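PDB 4AMM: DynE8 from Micromonospora chersina, which builds the polyketide precursor of an enediyne as an iterative polyketide synthase, this chain being its acyltransferase domain, which probably selects and transfers the acyl unit. Local coordinates for residues Leu38-Ala43 / Pro396-Arg401; Leu173-Gly178 / Val238-Arg243; Glu203-Ala208 / Pro280-Ala285. All coordinates share one frame; numbering follows the deposited sequence.

The three contacts lie in different parts of one chain. Interaction 1 is at one end of the elongated molecule, where the carboxyl-terminal tail returns to helix 32-45; interactions 2 and 3 are nested inside the loop that it closes. Interaction 2 joins the turn carrying S176, probably the nucleophile, to the small mixed sheet. Interaction 3 joins the two passages leading into and out of that sheet's subdomain, and its M205 side chain lies near the turn of S176 without touching it. The segments of interactions 2 and 3 alternate along the chain, with nearest atoms about 6 Å apart. Interaction 1 is remote from both: its centre is about 35 Å from that of interaction 2 and about 46 Å from that of interaction 3.

Interaction 1: Leu38-Ala43 / Pro396-Arg401; sequences LAAGLA and PFFAGR
The ring of F398 lies flat against helix 32-45, with A40 over one face and A39 and A43 also in contact. The CH-pi component comes from A40 CA, which sits 3.7 Å from the F398 ring centroid and only 14° off the ring normal. On the opposite face, CD2 of the preceding F397 lies offset toward the rim.

Apolar contacts surround this. A40 CB meets F398 CD1 at 3.6 Å, A43 CB approaches F398 CE2 at the same 3.6 Å, and A39 CB reaches F398 CZ at 3.7 Å. Such small side chains let the ring come down onto the helix backbone at A40 CA. The chi1 of F398, -65°, sets CG anti to the carbonyl carbon and carries the ring to the helix.

The carboxyl-terminal tail thus packs on helix 32-45 beside the antiparallel sheet; as in the ketosynthase-acyltransferase linker of related synthases, the segment after the acyltransferase probably returns to pack on the linker. A39 and F398 both touch E4 of strand 4-10.

No hydrogen bond crosses between the two segments. Within the tail, R401 NH2 donates to F397 O over 3.2 Å, from 47° above the carbonyl plane; outside both segments, it forms a salt bridge with E4.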
ATOM      1  N   LEU A  38      -1.725   3.450 -30.247  1.00 15.59           N
ATOM      2  CA  LEU A  38      -0.360   3.875 -30.096  1.00 15.89           C
ATOM      3  C   LEU A  38       0.213   3.244 -28.833  1.00 14.33           C
ATOM      4  O   LEU A  38       1.371   2.719 -28.889  1.00 14.94           O
ATOM      5  CB  LEU A  38      -0.298   5.415 -29.986  1.00 17.49           C
ATOM      6  CG  LEU A  38       1.049   6.028 -29.629  1.00 19.78           C
ATOM      7  CD1 LEU A  38       2.054   5.743 -30.711  1.00 24.17           C
ATOM      8  CD2 LEU A  38       0.893   7.572 -29.453  1.00 21.84           C
ATOM      9  N   ALA A  39      -0.498   3.258 -27.714  1.00 14.58           N
ATOM     10  CA  ALA A  39       0.004   2.756 -26.410  1.00 12.56           C
ATOM     11  C   ALA A  39       0.227   1.225 -26.560  1.00 12.82           C
ATOM     12  O   ALA A  39       1.260   0.710 -26.029  1.00 12.39           O
ATOM     13  CB  ALA A  39      -1.034   3.061 -25.346  1.00 13.80           C
ATOM     14  N   ALA A  40      -0.656   0.512 -27.202  1.00 12.81           N
ATOM     15  CA  ALA A  40      -0.471  -0.971 -27.290  1.00 13.61           C
ATOM     16  C   ALA A  40       0.753  -1.211 -28.141  1.00 12.67           C
ATOM     17  O   ALA A  40       1.529  -2.166 -27.858  1.00 13.40           O
ATOM     18  CB  ALA A  40      -1.677  -1.605 -27.864  1.00 12.84           C
ATOM     19  N   GLY A  41       0.957  -0.451 -29.217  1.00 12.64           N
ATOM     20  CA  GLY A  41       2.141  -0.629 -30.066  1.00 13.17           C
ATOM     21  C   GLY A  41       3.377  -0.308 -29.349  1.00 11.89           C
ATOM     22  O   GLY A  41       4.423  -1.049 -29.482  1.00 13.31           O
ATOM     23  N   LEU A  42       3.442   0.761 -28.549  1.00 12.20           N
ATOM     24  CA  LEU A  42       4.633   1.098 -27.795  1.00 13.16           C
ATOM     25  C   LEU A  42       4.949   0.019 -26.799  1.00 11.40           C
ATOM     26  O   LEU A  42       6.145  -0.277 -26.586  1.00 12.21           O
ATOM     27  CB  LEU A  42       4.414   2.488 -27.070  1.00 12.92           C
ATOM     28  CG  LEU A  42       4.449   3.651 -28.080  1.00 13.92           C
ATOM     29  CD1 LEU A  42       3.941   4.928 -27.277  1.00 15.64           C
ATOM     30  CD2 LEU A  42       5.842   3.887 -28.565  1.00 16.79           C
ATOM     31  N   ALA A  43       3.940  -0.549 -26.140  1.00 11.28           N
ATOM     32  CA  ALA A  43       4.212  -1.583 -25.116  1.00 11.36           C
ATOM     33  C   ALA A  43       4.819  -2.814 -25.824  1.00 10.91           C
ATOM     34  O   ALA A  43       5.737  -3.449 -25.238  1.00 11.35           O
ATOM     35  CB  ALA A  43       2.978  -1.940 -24.363  1.00 12.80           C
ATOM     36  N   PRO A 396       0.921  -6.986 -20.746  1.00 12.52           N
ATOM     37  CA  PRO A 396      -0.270  -7.545 -20.064  1.00 13.06           C
ATOM     38  C   PRO A 396      -1.362  -6.474 -19.867  1.00 13.63           C
ATOM     39  O   PRO A 396      -2.540  -6.883 -19.785  1.00 15.22           O
ATOM     40  CB  PRO A 396       0.305  -8.037 -18.743  1.00 15.18           C
ATOM     41  CG  PRO A 396       1.685  -8.408 -19.047  1.00 15.51           C
ATOM     42  CD  PRO A 396       2.163  -7.307 -20.017  1.00 13.94           C
ATOM     43  N   PHE A 397      -1.036  -5.204 -19.799  1.00 12.02           N
ATOM     44  CA  PHE A 397      -2.086  -4.221 -19.603  1.00 12.92           C
ATOM     45  C   PHE A 397      -2.996  -4.133 -20.797  1.00 15.44           C
ATOM     46  O   PHE A 397      -4.097  -3.589 -20.677  1.00 15.77           O
ATOM     47  CB  PHE A 397      -1.400  -2.854 -19.308  1.00 13.87           C
ATOM     48  CG  PHE A 397      -2.381  -1.782 -18.878  1.00 14.44           C
ATOM     49  CD1 PHE A 397      -2.740  -1.682 -17.542  1.00 18.61           C
ATOM     50  CD2 PHE A 397      -2.885  -0.881 -19.779  1.00 16.35           C
ATOM     51  CE1 PHE A 397      -3.740  -0.714 -17.117  1.00 20.32           C
ATOM     52  CE2 PHE A 397      -3.865   0.144 -19.335  1.00 16.51           C
ATOM     53  CZ  PHE A 397      -4.261   0.178 -18.059  1.00 18.44           C
ATOM     54  N   PHE A 398      -2.594  -4.635 -21.970  1.00 13.82           N
ATOM     55  CA  PHE A 398      -3.350  -4.500 -23.217  1.00 14.84           C
ATOM     56  C   PHE A 398      -4.108  -5.761 -23.606  1.00 16.57           C
ATOM     57  O   PHE A 398      -4.840  -5.724 -24.579  1.00 21.52           O
ATOM     58  CB  PHE A 398      -2.403  -4.011 -24.346  1.00 16.51           C
ATOM     59  CG  PHE A 398      -1.880  -2.646 -24.074  1.00 13.04           C
ATOM     60  CD1 PHE A 398      -2.689  -1.545 -24.419  1.00 17.11           C
ATOM     61  CD2 PHE A 398      -0.713  -2.452 -23.347  1.00 13.27           C
ATOM     62  CE1 PHE A 398      -2.342  -0.294 -24.067  1.00 17.29           C
ATOM     63  CE2 PHE A 398      -0.301  -1.129 -23.003  1.00 15.38           C
ATOM     64  CZ  PHE A 398      -1.137  -0.051 -23.366  1.00 16.52           C
ATOM     65  N   ALA A 399      -3.911  -6.803 -22.822  1.00 15.96           N
ATOM     66  CA  ALA A 399      -4.491  -8.140 -23.105  1.00 17.95           C
ATOM     67  C   ALA A 399      -5.899  -8.259 -22.573  1.00 20.92           C
ATOM     68  O   ALA A 399      -6.197  -7.874 -21.438  1.00 22.07           O
ATOM     69  CB  ALA A 399      -3.623  -9.201 -22.469  1.00 19.77           C
ATOM     70  N   GLY A 400      -6.773  -8.826 -23.392  1.00 20.08           N
ATOM     71  CA  GLY A 400      -8.037  -9.352 -22.862  1.00 26.05           C
ATOM     72  C   GLY A 400      -9.062  -8.304 -22.512  1.00 28.68           C
ATOM     73  O   GLY A 400      -9.906  -8.566 -21.637  1.00 31.47           O
ATOM     74  N   ARG A 401      -9.048  -7.168 -23.197  1.00 30.88           N
ATOM     75  CA  ARG A 401     -10.026  -6.070 -22.891  1.00 32.63           C
ATOM     76  C   ARG A 401     -11.420  -6.336 -23.440  1.00 34.31           C
ATOM     77  O   ARG A 401     -11.566  -7.122 -24.370  1.00 36.61           O
ATOM     78  CB  ARG A 401      -9.541  -4.729 -23.409  1.00 31.28           C
ATOM     79  CG  ARG A 401      -8.173  -4.338 -22.784  1.00 29.81           C
ATOM     80  CD  ARG A 401      -7.787  -2.938 -23.209  1.00 28.38           C
ATOM     81  NE  ARG A 401      -6.636  -2.441 -22.473  1.00 26.05           N
ATOM     82  CZ  ARG A 401      -6.118  -1.247 -22.681  1.00 25.95           C
ATOM     83  NH1 ARG A 401      -6.707  -0.416 -23.560  1.00 27.46           N
ATOM     84  NH2 ARG A 401      -5.074  -0.854 -21.985  1.00 20.58           N
TER

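Interaction 2: Leu173-Gly178 / Val238-Arg243; sequences LGHSLG and VDNGER
H175 meets N240 edge-on: the imidazole points NE2 straight at the amide oxygen, while V238 stands at the same edge of the ring. H175 NE2 donates to N240 OD1 over 2.9 Å with an N-H...O angle of 164°. The oxygen lies in the ring plane, and the donor falls in the carbonyl plane, on a lone pair. Ring and amide are nonetheless turned 40° against each other, and the two side chains cross at about a right angle. V238 CG1 comes up to H175 NE2 at 3.6 Å, setting a methyl group alongside the polar bond. CG of H175 is anti to the backbone N (chi1 -161°), which extends the ring toward strand 235-241.

The turn carrying H175 has the strand-turn-helix form of a nucleophile elbow, G174 to G178. S176 OG is hydrogen-bonded to H278, consistent with the serine-histidine pair of acyltransferases, and R201 NH2 also reaches S176 OG.

All three touching residues are buried, and the bond, which places a proton on H175 NE2, supplies the amide oxygen with a donor inside that core. Because it is directional at both ends, it resists rotation of the ring and ties the residue before the probable nucleophile to the small sheet.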
ATOM      1  N   LEU A 173       6.262  -5.349   2.863  1.00 12.55           N
ATOM      2  CA  LEU A 173       5.696  -5.314   4.231  1.00 13.41           C
ATOM      3  C   LEU A 173       4.194  -5.304   4.119  1.00 12.95           C
ATOM      4  O   LEU A 173       3.620  -4.876   3.099  1.00 14.12           O
ATOM      5  CB  LEU A 173       6.164  -4.072   4.994  1.00 17.08           C
ATOM      6  CG  LEU A 173       5.682  -2.734   4.583  1.00 14.65           C
ATOM      7  CD1 LEU A 173       4.199  -2.445   5.121  1.00 16.37           C
ATOM      8  CD2 LEU A 173       6.663  -1.635   5.106  1.00 16.71           C
ATOM      9  N   GLY A 174       3.556  -5.785   5.177  1.00 11.34           N
ATOM     10  CA  GLY A 174       2.083  -5.773   5.265  1.00 11.45           C
ATOM     11  C   GLY A 174       1.653  -5.144   6.576  1.00 11.59           C
ATOM     12  O   GLY A 174       2.245  -5.408   7.623  1.00 13.68           O
ATOM     13  N   HIS A 175       0.625  -4.285   6.492  1.00 11.83           N
ATOM     14  CA  HIS A 175       0.047  -3.592   7.687  1.00 11.65           C
ATOM     15  C   HIS A 175      -1.036  -4.458   8.296  1.00 11.67           C
ATOM     16  O   HIS A 175      -2.088  -4.654   7.717  1.00 12.31           O
ATOM     17  CB  HIS A 175      -0.545  -2.274   7.175  1.00 12.15           C
ATOM     18  CG  HIS A 175      -0.772  -1.231   8.239  1.00 11.24           C
ATOM     19  ND1 HIS A 175      -1.840  -1.327   9.137  1.00 14.46           N
ATOM     20  CD2 HIS A 175      -0.149  -0.041   8.484  1.00 11.91           C
ATOM     21  CE1 HIS A 175      -1.820  -0.234   9.892  1.00 13.91           C
ATOM     22  NE2 HIS A 175      -0.811   0.550   9.535  1.00 12.55           N
ATOM     23  N   SER A 176      -0.744  -4.952   9.513  1.00 12.96           N
ATOM     24  CA  SER A 176      -1.754  -5.768  10.261  1.00 12.71           C
ATOM     25  C   SER A 176      -2.193  -6.935   9.338  1.00 12.89           C
ATOM     26  O   SER A 176      -1.339  -7.836   9.033  1.00 13.04           O
ATOM     27  CB  SER A 176      -2.892  -4.898  10.764  1.00 13.67           C
ATOM     28  OG  SER A 176      -3.670  -5.798  11.594  1.00 15.62           O
ATOM     29  N   LEU A 177      -3.439  -7.037   8.939  1.00 11.55           N
ATOM     30  CA  LEU A 177      -3.921  -8.048   8.033  1.00 13.07           C
ATOM     31  C   LEU A 177      -2.989  -8.276   6.838  1.00 11.73           C
ATOM     32  O   LEU A 177      -2.827  -9.415   6.351  1.00 12.94           O
ATOM     33  CB  LEU A 177      -5.333  -7.650   7.516  1.00 12.65           C
ATOM     34  CG  LEU A 177      -5.937  -8.533   6.434  1.00 13.68           C
ATOM     35  CD1 LEU A 177      -6.178  -9.982   6.947  1.00 15.30           C
ATOM     36  CD2 LEU A 177      -7.201  -7.878   5.945  1.00 14.30           C
ATOM     37  N   GLY A 178      -2.474  -7.171   6.288  1.00 11.95           N
ATOM     38  CA  GLY A 178      -1.609  -7.315   5.086  1.00 11.65           C
ATOM     39  C   GLY A 178      -0.375  -8.159   5.320  1.00 11.81           C
ATOM     40  O   GLY A 178       0.177  -8.614   4.294  1.00 11.71           O
ATOM     41  N   VAL A 238      -1.304   1.456  16.690  1.00  9.32           N
ATOM     42  CA  VAL A 238      -0.766   1.497  15.336  1.00  9.28           C
ATOM     43  C   VAL A 238       0.234   2.655  15.331  1.00 11.04           C
ATOM     44  O   VAL A 238      -0.108   3.804  15.601  1.00 10.62           O
ATOM     45  CB  VAL A 238      -1.873   1.778  14.310  1.00 10.72           C
ATOM     46  CG1 VAL A 238      -1.263   1.847  12.863  1.00 13.94           C
ATOM     47  CG2 VAL A 238      -3.023   0.760  14.390  1.00 12.21           C
ATOM     48  N   ASP A 239       1.498   2.368  15.040  1.00 10.90           N
ATOM     49  CA  ASP A 239       2.559   3.422  14.909  1.00 11.91           C
ATOM     50  C   ASP A 239       2.778   3.649  13.451  1.00 11.57           C
ATOM     51  O   ASP A 239       3.510   2.886  12.762  1.00 12.14           O
ATOM     52  CB  ASP A 239       3.848   2.970  15.580  1.00 12.62           C
ATOM     53  CG  ASP A 239       4.944   3.981  15.442  1.00 13.00           C
ATOM     54  OD1 ASP A 239       4.704   5.139  14.999  1.00 16.13           O
ATOM     55  OD2 ASP A 239       6.129   3.524  15.702  1.00 16.05           O
ATOM     56  N   ASN A 240       2.086   4.635  12.858  1.00 10.40           N
ATOM     57  CA  ASN A 240       2.138   4.789  11.370  1.00 12.10           C
ATOM     58  C   ASN A 240       3.184   5.753  10.917  1.00 15.90           C
ATOM     59  O   ASN A 240       3.482   5.840   9.730  1.00 21.79           O
ATOM     60  CB  ASN A 240       0.822   5.332  10.850  1.00 13.65           C
ATOM     61  CG  ASN A 240      -0.159   4.256  10.632  1.00 13.26           C
ATOM     62  OD1 ASN A 240       0.228   3.075  10.367  1.00 13.42           O
ATOM     63  ND2 ASN A 240      -1.447   4.595  10.782  1.00 13.76           N
ATOM     64  N   GLY A 241       3.761   6.483  11.864  1.00 12.83           N
ATOM     65  CA  GLY A 241       4.863   7.451  11.570  1.00 13.67           C
ATOM     66  C   GLY A 241       4.867   8.597  12.542  1.00 13.29           C
ATOM     67  O   GLY A 241       4.121   8.651  13.536  1.00 13.47           O
ATOM     68  N   GLU A 242       5.712   9.584  12.256  1.00 15.11           N
ATOM     69  CA  GLU A 242       5.889  10.761  13.094  1.00 15.33           C
ATOM     70  C   GLU A 242       4.643  11.611  13.212  1.00 13.53           C
ATOM     71  O   GLU A 242       4.580  12.417  14.167  1.00 15.46           O
ATOM     72  CB  GLU A 242       7.108  11.647  12.604  1.00 19.12           C
ATOM     73  CG  GLU A 242       8.456  10.817  12.598  1.00 25.89           C
ATOM     74  CD  GLU A 242       9.017  10.463  13.978  1.00 35.59           C
ATOM     75  OE1 GLU A 242       8.953  11.316  14.932  1.00 40.90           O
ATOM     76  OE2 GLU A 242       9.607   9.340  14.063  1.00 39.13           O
ATOM     77  N   ARG A 243       3.719  11.439  12.272  1.00 12.87           N
ATOM     78  CA  ARG A 243       2.521  12.297  12.218  1.00 13.71           C
ATOM     79  C   ARG A 243       1.267  11.541  12.529  1.00 14.17           C
ATOM     80  O   ARG A 243       0.221  12.118  12.440  1.00 15.04           O
ATOM     81  CB  ARG A 243       2.414  12.926  10.794  1.00 13.75           C
ATOM     82  CG  ARG A 243       3.705  13.657  10.314  1.00 14.97           C
ATOM     83  CD  ARG A 243       3.702  13.900   8.847  1.00 13.37           C
ATOM     84  NE  ARG A 243       4.987  14.537   8.551  1.00 15.39           N
ATOM     85  CZ  ARG A 243       5.219  15.849   8.488  1.00 14.97           C
ATOM     86  NH1 ARG A 243       4.207  16.718   8.651  1.00 14.18           N
ATOM     87  NH2 ARG A 243       6.446  16.283   8.319  1.00 16.00           N
TER

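Interaction 3: Glu203-Ala208 / Pro280-Ala285; sequences EAMSAA and PLMAPA
The methyl group of A285 projects into a hollow at the last turn of helix 191-206, formed by the backbone of A204 and M205. This is close helix-end packing at the junction between the large alpha/beta subdomain of an acyltransferase fold and its small mixed sheet: helix 191-206 leads from the large subdomain toward that sheet, and the 280-285 segment, a 3-10 turn opening helix 283-294, lies on the return path.

Alanines allow the close approach. The CA atoms of A204 and A285 stand 4.8 Å apart, and A285 CB settles 3.5 Å from A204 O and 4.0 Å from M205 CA. The fit is reciprocal, since the bump of A204 CB rests 3.6 Å from A285 O, and A204 CB and A285 CB are 4.2 Å apart.

A second bump fills the neighbouring space. M282, at the N-cap position of helix 283-294, curls back on itself through bends at chi2 and chi3 and brings its terminal methyl to M205. There M282 CE sits 4.0 Å from M205 CG, and equally 4.0 Å from M205 O, with the two side chains crossing at about a right angle. F277 touches both methionines, and L327 of helix 319-328 lies against M205 and A285.

On the side of the helix turned away from 280-285, S206 OG donates to E203 O over 2.8 Å, approaching from the same face of that carbonyl as S206 N.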
ATOM      1  N   GLU A 203     -13.253 -13.701  11.307  1.00 17.12           N
ATOM      2  CA  GLU A 203     -14.322 -14.251  12.216  1.00 16.82           C
ATOM      3  C   GLU A 203     -13.863 -14.081  13.684  1.00 17.18           C
ATOM      4  O   GLU A 203     -14.646 -13.570  14.531  1.00 18.70           O
ATOM      5  CB  GLU A 203     -14.584 -15.699  11.843  1.00 18.74           C
ATOM      6  CG  GLU A 203     -15.609 -16.420  12.785  1.00 24.59           C
ATOM      7  CD  GLU A 203     -15.726 -17.955  12.540  1.00 32.83           C
ATOM      8  OE1 GLU A 203     -14.821 -18.721  12.937  1.00 35.01           O
ATOM      9  OE2 GLU A 203     -16.721 -18.389  11.924  1.00 38.57           O
ATOM     10  N   ALA A 204     -12.600 -14.405  13.982  1.00 16.79           N
ATOM     11  CA  ALA A 204     -12.131 -14.346  15.440  1.00 17.57           C
ATOM     12  C   ALA A 204     -12.182 -12.870  15.893  1.00 17.70           C
ATOM     13  O   ALA A 204     -12.672 -12.544  16.986  1.00 19.66           O
ATOM     14  CB  ALA A 204     -10.725 -14.910  15.578  1.00 20.27           C
ATOM     15  N   MET A 205     -11.709 -11.963  15.073  1.00 16.20           N
ATOM     16  CA  MET A 205     -11.577 -10.564  15.463  1.00 16.50           C
ATOM     17  C   MET A 205     -12.917  -9.841  15.516  1.00 17.25           C
ATOM     18  O   MET A 205     -13.001  -8.787  16.135  1.00 17.29           O
ATOM     19  CB  MET A 205     -10.653  -9.807  14.532  1.00 15.79           C
ATOM     20  CG  MET A 205      -9.182 -10.313  14.697  1.00 16.96           C
ATOM     21  SD  MET A 205      -7.981  -9.582  13.645  1.00 16.99           S
ATOM     22  CE  MET A 205      -7.976  -7.932  14.306  1.00 20.37           C
ATOM     23  N   SER A 206     -13.966 -10.369  14.883  1.00 16.67           N
ATOM     24  CA  SER A 206     -15.295  -9.720  14.898  1.00 15.84           C
ATOM     25  C   SER A 206     -16.040  -9.971  16.221  1.00 16.47           C
ATOM     26  O   SER A 206     -16.900  -9.222  16.511  1.00 16.60           O
ATOM     27  CB  SER A 206     -16.141 -10.271  13.745  1.00 18.72           C
ATOM     28  OG  SER A 206     -16.572 -11.594  13.987  1.00 23.67           O
ATOM     29  N   ALA A 207     -15.636 -10.940  17.015  1.00 15.13           N
ATOM     30  CA  ALA A 207     -16.255 -11.187  18.361  1.00 15.61           C
ATOM     31  C   ALA A 207     -16.198  -9.923  19.193  1.00 15.67           C
ATOM     32  O   ALA A 207     -15.199  -9.181  19.145  1.00 15.93           O
ATOM     33  CB  ALA A 207     -15.525 -12.313  19.050  1.00 17.17           C
ATOM     34  N   ALA A 208     -17.212  -9.624  20.000  1.00 14.90           N
ATOM     35  CA  ALA A 208     -17.166  -8.456  20.818  1.00 14.38           C
ATOM     36  C   ALA A 208     -16.066  -8.492  21.821  1.00 13.43           C
ATOM     37  O   ALA A 208     -15.703  -9.584  22.336  1.00 15.02           O
ATOM     38  CB  ALA A 208     -18.559  -8.366  21.555  1.00 18.10           C
ATOM     39  N   PRO A 280      -4.519  -5.494  24.196  1.00  9.11           N
ATOM     40  CA  PRO A 280      -4.844  -6.697  24.980  1.00 11.80           C
ATOM     41  C   PRO A 280      -6.288  -7.142  24.925  1.00 11.79           C
ATOM     42  O   PRO A 280      -6.536  -8.308  25.213  1.00 12.29           O
ATOM     43  CB  PRO A 280      -4.437  -6.335  26.398  1.00 10.94           C
ATOM     44  CG  PRO A 280      -3.274  -5.340  26.186  1.00 11.45           C
ATOM     45  CD  PRO A 280      -3.676  -4.539  24.958  1.00 10.52           C
ATOM     46  N   LEU A 281      -7.211  -6.262  24.578  1.00 10.42           N
ATOM     47  CA  LEU A 281      -8.651  -6.696  24.484  1.00 11.46           C
ATOM     48  C   LEU A 281      -8.865  -7.648  23.351  1.00 11.44           C
ATOM     49  O   LEU A 281      -9.915  -8.280  23.228  1.00 11.98           O
ATOM     50  CB  LEU A 281      -9.597  -5.502  24.322  1.00 12.62           C
ATOM     51  CG  LEU A 281      -9.530  -4.657  25.570  1.00 14.44           C
ATOM     52  CD1 LEU A 281     -10.424  -3.486  25.384  1.00 18.86           C
ATOM     53  CD2 LEU A 281      -9.958  -5.502  26.855  1.00 24.87           C
ATOM     54  N   MET A 282      -7.891  -7.822  22.456  1.00 10.84           N
ATOM     55  CA  MET A 282      -7.922  -8.842  21.388  1.00 11.58           C
ATOM     56  C   MET A 282      -7.325 -10.189  21.802  1.00 11.76           C
ATOM     57  O   MET A 282      -7.354 -11.076  20.921  1.00 13.68           O
ATOM     58  CB  MET A 282      -7.236  -8.303  20.104  1.00 12.36           C
ATOM     59  CG  MET A 282      -7.786  -6.999  19.591  1.00 13.35           C
ATOM     60  SD  MET A 282      -9.634  -6.948  19.355  1.00 15.46           S
ATOM     61  CE  MET A 282      -9.586  -8.160  18.086  1.00 16.53           C
ATOM     62  N   ALA A 283      -6.967 -10.364  23.058  1.00 12.41           N
ATOM     63  CA  ALA A 283      -6.368 -11.669  23.420  1.00 13.96           C
ATOM     64  C   ALA A 283      -7.317 -12.877  23.165  1.00 14.43           C
ATOM     65  O   ALA A 283      -6.851 -13.894  22.698  1.00 14.69           O
ATOM     66  CB  ALA A 283      -5.932 -11.607  24.881  1.00 15.75           C
ATOM     67  N   PRO A 284      -8.623 -12.745  23.406  1.00 14.69           N
ATOM     68  CA  PRO A 284      -9.516 -13.887  23.092  1.00 15.52           C
ATOM     69  C   PRO A 284      -9.472 -14.250  21.618  1.00 16.40           C
ATOM     70  O   PRO A 284      -9.391 -15.498  21.178  1.00 17.91           O
ATOM     71  CB  PRO A 284     -10.918 -13.372  23.535  1.00 16.50           C
ATOM     72  CG  PRO A 284     -10.668 -12.466  24.566  1.00 17.07           C
ATOM     73  CD  PRO A 284      -9.378 -11.691  24.077  1.00 16.81           C
ATOM     74  N   ALA A 285      -9.496 -13.255  20.716  1.00 14.68           N
ATOM     75  CA  ALA A 285      -9.384 -13.469  19.277  1.00 15.36           C
ATOM     76  C   ALA A 285      -8.052 -14.094  18.875  1.00 15.53           C
ATOM     77  O   ALA A 285      -8.024 -14.973  17.981  1.00 16.63           O
ATOM     78  CB  ALA A 285      -9.590 -12.179  18.515  1.00 14.60           C
TER